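Local atomic coordinates of KLLA0E01827p (PDB entry 6AM0), a protein that probably activates the decapping of mRNA in the cytoplasm as a member of the Dcp1 family, with mRNA-binding and enzyme-activator activity. Residues F[137-150]-F[153-165]. Numbering follows the deposited sequence.
Sequences ELEPMKVEVRDDLV and KTLKKEVYGIWVH
With chi1 at 177°, CG of Lys153 lies trans to the main-chain nitrogen and the chain stays extended as far as CE, which lays its aliphatic part alongside that of Lys142, the two pointing the same way with CD of Lys142 3.8 Å from CD of Lys153. A bend at chi4 (78°) then turns NZ aside, so that the CE methylene faces Glu139 OE2 more closely than NZ does; the side chains of Glu139 and Lys153 cross at about a right angle, and the salt bridge from OE2 of Glu139 to NZ of Lys153 is long at 3.7 Å. Cut back to an alanine, Lys153 would probably leave the Glu139 carboxylate without this partner and the outer methylenes of Lys142 without the chain alongside them. The backbones of Lys142 and Lys153 exchange two hydrogen bonds as an antiparallel pair within a five-stranded sheet of the PH-like Dcp1 fold, in which a type I' turn from Arg146 to Leu149 links strands 142-146 and 149-153, and strand 159-164 follows as the next partner. Beyond the strand end, Glu139 N donates to Leu155 O at 2.9 Å. Along the hairpin of strands 149-153 and 159-164, Val150 and Ile162 are again a hydrogen-bonded pair, Ile162 N reaching Val150 O at 2.8 Å. CD1 of Leu149 approaches the edge of the Trp163 ring and lies 4.1 Å from Trp163 CB. At the other end, Met141 CG meets Leu155 CD2 at 3.5 Å, while Met141 also packs against Leu181 of helix 167-182.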
# COMPACT_ATOMS: atom_id res chain seq x y z
N GLU F 137 12.01 -49.25 20.12
CA GLU F 137 11.79 -47.92 20.69
C GLU F 137 10.29 -47.65 20.69
O GLU F 137 9.79 -46.72 20.06
CB GLU F 137 12.55 -46.86 19.90
CG GLU F 137 13.17 -45.75 20.73
CD GLU F 137 13.87 -44.71 19.87
OE1 GLU F 137 13.37 -44.45 18.75
OE2 GLU F 137 14.91 -44.17 20.30
N LEU F 138 9.55 -48.48 21.43
CA LEU F 138 8.11 -48.61 21.28
C LEU F 138 7.37 -47.96 22.44
O LEU F 138 7.73 -48.16 23.61
CB LEU F 138 7.71 -50.07 21.16
CG LEU F 138 8.46 -50.86 20.09
CD1 LEU F 138 7.82 -52.22 19.88
CD2 LEU F 138 8.52 -50.09 18.78
N GLU F 139 6.32 -47.21 22.12
CA GLU F 139 5.47 -46.51 23.06
C GLU F 139 4.02 -46.84 22.73
O GLU F 139 3.67 -46.97 21.55
CB GLU F 139 5.71 -44.99 22.99
CG GLU F 139 5.28 -44.18 24.21
CD GLU F 139 3.98 -43.42 24.00
OE1 GLU F 139 3.12 -43.44 24.90
OE2 GLU F 139 3.82 -42.80 22.92
N PRO F 140 3.16 -47.02 23.74
CA PRO F 140 1.76 -47.38 23.46
C PRO F 140 1.11 -46.42 22.47
O PRO F 140 1.25 -45.20 22.56
CB PRO F 140 1.09 -47.29 24.84
CG PRO F 140 2.19 -47.56 25.80
CD PRO F 140 3.45 -47.01 25.18
N MET F 141 0.41 -47.00 21.49
CA MET F 141 -0.27 -46.23 20.46
C MET F 141 -1.52 -45.56 21.02
O MET F 141 -2.07 -45.95 22.05
CB MET F 141 -0.67 -47.12 19.29
CG MET F 141 0.46 -47.45 18.34
SD MET F 141 -0.06 -48.61 17.06
CE MET F 141 -1.40 -47.70 16.31
N LYS F 142 -1.98 -44.53 20.31
CA LYS F 142 -3.21 -43.84 20.65
C LYS F 142 -4.03 -43.63 19.38
O LYS F 142 -3.49 -43.55 18.28
CB LYS F 142 -2.94 -42.48 21.32
CG LYS F 142 -2.21 -42.59 22.66
CD LYS F 142 -1.68 -41.23 23.11
CE LYS F 142 -0.70 -41.37 24.26
NZ LYS F 142 -0.01 -40.09 24.56
N VAL F 143 -5.35 -43.55 19.55
CA VAL F 143 -6.26 -43.30 18.44
C VAL F 143 -7.43 -42.48 18.95
O VAL F 143 -7.95 -42.72 20.05
CB VAL F 143 -6.74 -44.61 17.77
CG1 VAL F 143 -7.45 -45.51 18.78
CG2 VAL F 143 -7.64 -44.31 16.59
N GLU F 144 -7.82 -41.48 18.17
CA GLU F 144 -9.02 -40.70 18.47
C GLU F 144 -9.62 -40.26 17.16
O GLU F 144 -8.92 -40.15 16.15
CB GLU F 144 -8.71 -39.50 19.37
CG GLU F 144 -8.49 -38.19 18.62
CD GLU F 144 -8.45 -36.98 19.54
OE1 GLU F 144 -7.59 -36.09 19.32
OE2 GLU F 144 -9.27 -36.91 20.47
N VAL F 145 -10.92 -40.02 17.16
CA VAL F 145 -11.63 -39.57 15.97
C VAL F 145 -12.33 -38.26 16.31
O VAL F 145 -13.01 -38.17 17.34
CB VAL F 145 -12.62 -40.63 15.46
CG1 VAL F 145 -13.49 -41.15 16.59
CG2 VAL F 145 -13.48 -40.05 14.34
N ARG F 146 -12.14 -37.25 15.47
CA ARG F 146 -12.82 -35.98 15.71
C ARG F 146 -12.94 -35.23 14.40
O ARG F 146 -12.02 -35.26 13.57
CB ARG F 146 -12.09 -35.13 16.75
CG ARG F 146 -13.00 -34.11 17.42
CD ARG F 146 -12.34 -33.42 18.61
NE ARG F 146 -11.39 -32.38 18.19
CZ ARG F 146 -10.07 -32.48 18.31
NH1 ARG F 146 -9.30 -31.48 17.90
NH2 ARG F 146 -9.53 -33.56 18.85
N ASP F 147 -14.08 -34.56 14.21
CA ASP F 147 -14.38 -33.84 12.98
C ASP F 147 -14.11 -34.72 11.76
O ASP F 147 -13.51 -34.29 10.78
CB ASP F 147 -13.60 -32.53 12.90
CG ASP F 147 -14.12 -31.49 13.87
OD1 ASP F 147 -15.25 -31.65 14.36
OD2 ASP F 147 -13.39 -30.51 14.14
N ASP F 148 -14.54 -35.98 11.86
CA ASP F 148 -14.46 -36.97 10.79
C ASP F 148 -13.03 -37.32 10.39
O ASP F 148 -12.81 -37.91 9.33
CB ASP F 148 -15.27 -36.53 9.56
CG ASP F 148 -16.71 -36.18 9.90
OD1 ASP F 148 -17.51 -37.11 10.16
OD2 ASP F 148 -17.04 -34.97 9.91
N LEU F 149 -12.04 -36.97 11.21
CA LEU F 149 -10.66 -37.36 10.97
C LEU F 149 -10.22 -38.39 12.00
O LEU F 149 -10.55 -38.27 13.19
CB LEU F 149 -9.73 -36.14 11.02
CG LEU F 149 -8.25 -36.37 10.70
CD1 LEU F 149 -8.04 -36.51 9.20
CD2 LEU F 149 -7.41 -35.24 11.26
N VAL F 150 -9.50 -39.41 11.54
CA VAL F 150 -9.04 -40.50 12.40
C VAL F 150 -7.56 -40.29 12.68
O VAL F 150 -6.70 -40.56 11.83
CB VAL F 150 -9.29 -41.87 11.76
CG1 VAL F 150 -8.73 -42.98 12.64
CG2 VAL F 150 -10.78 -42.09 11.53
N LYS F 153 -1.47 -41.90 16.97
CA LYS F 153 -0.10 -41.70 17.46
C LYS F 153 0.55 -43.07 17.53
O LYS F 153 0.11 -43.94 18.29
CB LYS F 153 -0.10 -41.01 18.83
CG LYS F 153 1.27 -40.82 19.48
CD LYS F 153 1.12 -40.10 20.82
CE LYS F 153 2.33 -40.29 21.74
NZ LYS F 153 3.49 -39.43 21.38
N THR F 154 1.60 -43.27 16.72
CA THR F 154 2.14 -44.59 16.45
C THR F 154 3.07 -45.05 17.56
O THR F 154 3.26 -44.38 18.58
CB THR F 154 2.89 -44.59 15.11
OG1 THR F 154 4.20 -44.03 15.29
CG2 THR F 154 2.14 -43.78 14.08
N LEU F 155 3.67 -46.23 17.36
CA LEU F 155 4.58 -46.81 18.34
C LEU F 155 5.89 -46.04 18.44
O LEU F 155 6.57 -46.15 19.46
CB LEU F 155 4.86 -48.27 18.00
CG LEU F 155 3.68 -49.24 18.09
CD1 LEU F 155 4.11 -50.58 17.55
CD2 LEU F 155 3.19 -49.37 19.51
N LYS F 156 6.26 -45.29 17.41
CA LYS F 156 7.45 -44.45 17.45
C LYS F 156 7.09 -42.97 17.53
O LYS F 156 7.91 -42.11 17.17
CB LYS F 156 8.34 -44.71 16.24
CG LYS F 156 8.70 -46.18 16.08
CD LYS F 156 9.84 -46.37 15.09
CE LYS F 156 11.18 -46.04 15.71
NZ LYS F 156 12.21 -47.08 15.40
N LYS F 157 5.87 -42.65 17.98
CA LYS F 157 5.44 -41.30 18.32
C LYS F 157 5.24 -40.41 17.09
O LYS F 157 5.14 -39.18 17.23
CB LYS F 157 6.40 -40.64 19.30
CG LYS F 157 6.63 -41.44 20.58
CD LYS F 157 7.89 -40.97 21.29
CE LYS F 157 8.39 -42.02 22.28
NZ LYS F 157 9.75 -41.66 22.78
N GLU F 158 5.20 -40.98 15.89
CA GLU F 158 4.70 -40.23 14.75
C GLU F 158 3.20 -40.05 14.89
O GLU F 158 2.50 -40.89 15.45
CB GLU F 158 5.02 -40.97 13.44
CG GLU F 158 6.49 -41.33 13.27
CD GLU F 158 6.69 -42.44 12.25
OE1 GLU F 158 5.70 -43.10 11.87
OE2 GLU F 158 7.85 -42.66 11.84
N VAL F 159 2.69 -38.93 14.38
CA VAL F 159 1.27 -38.61 14.47
C VAL F 159 0.73 -38.45 13.06
O VAL F 159 1.13 -37.53 12.33
CB VAL F 159 1.01 -37.35 15.30
CG1 VAL F 159 -0.45 -36.95 15.18
CG2 VAL F 159 1.37 -37.60 16.75
N TYR F 160 -0.19 -39.33 12.68
CA TYR F 160 -0.81 -39.30 11.37
C TYR F 160 -2.32 -39.12 11.50
O TYR F 160 -2.92 -39.40 12.54
CB TYR F 160 -0.54 -40.58 10.57
CG TYR F 160 0.91 -40.83 10.25
CD1 TYR F 160 1.51 -40.25 9.15
CD2 TYR F 160 1.67 -41.69 11.03
CE1 TYR F 160 2.83 -40.49 8.84
CE2 TYR F 160 2.99 -41.94 10.73
CZ TYR F 160 3.56 -41.34 9.64
OH TYR F 160 4.88 -41.59 9.34
N GLY F 161 -2.92 -38.65 10.41
CA GLY F 161 -4.34 -38.45 10.34
C GLY F 161 -4.88 -39.04 9.06
O GLY F 161 -4.50 -38.63 7.96
N ILE F 162 -5.75 -40.03 9.20
CA ILE F 162 -6.34 -40.74 8.07
C ILE F 162 -7.75 -40.21 7.87
O ILE F 162 -8.52 -40.09 8.82
CB ILE F 162 -6.33 -42.26 8.30
CG1 ILE F 162 -4.90 -42.80 8.20
CG2 ILE F 162 -7.26 -42.96 7.32
CD1 ILE F 162 -4.51 -43.73 9.32
N TRP F 163 -8.06 -39.87 6.62
CA TRP F 163 -9.37 -39.37 6.24
C TRP F 163 -9.98 -40.38 5.28
O TRP F 163 -9.47 -40.59 4.17
CB TRP F 163 -9.27 -37.99 5.60
CG TRP F 163 -10.59 -37.34 5.38
CD1 TRP F 163 -11.24 -36.48 6.23
CD2 TRP F 163 -11.43 -37.48 4.23
NE1 TRP F 163 -12.43 -36.09 5.68
CE2 TRP F 163 -12.58 -36.68 4.46
CE3 TRP F 163 -11.34 -38.20 3.04
CZ2 TRP F 163 -13.61 -36.59 3.53
CZ3 TRP F 163 -12.36 -38.11 2.12
CH2 TRP F 163 -13.49 -37.31 2.37
N VAL F 164 -11.05 -41.02 5.71
CA VAL F 164 -11.69 -42.07 4.95
C VAL F 164 -12.79 -41.47 4.08
O VAL F 164 -13.54 -40.60 4.53
CB VAL F 164 -12.25 -43.16 5.89
CG1 VAL F 164 -13.09 -44.15 5.13
CG2 VAL F 164 -11.10 -43.87 6.59
N HIS F 165 -12.86 -41.92 2.83
CA HIS F 165 -13.88 -41.45 1.91
C HIS F 165 -15.28 -41.75 2.44
O HIS F 165 -16.09 -40.85 2.67
CB HIS F 165 -13.68 -42.07 0.54
CG HIS F 165 -14.85 -41.93 -0.37
ND1 HIS F 165 -15.19 -40.73 -0.97
CD2 HIS F 165 -15.78 -42.82 -0.79
CE1 HIS F 165 -16.27 -40.89 -1.71
NE2 HIS F 165 -16.65 -42.16 -1.62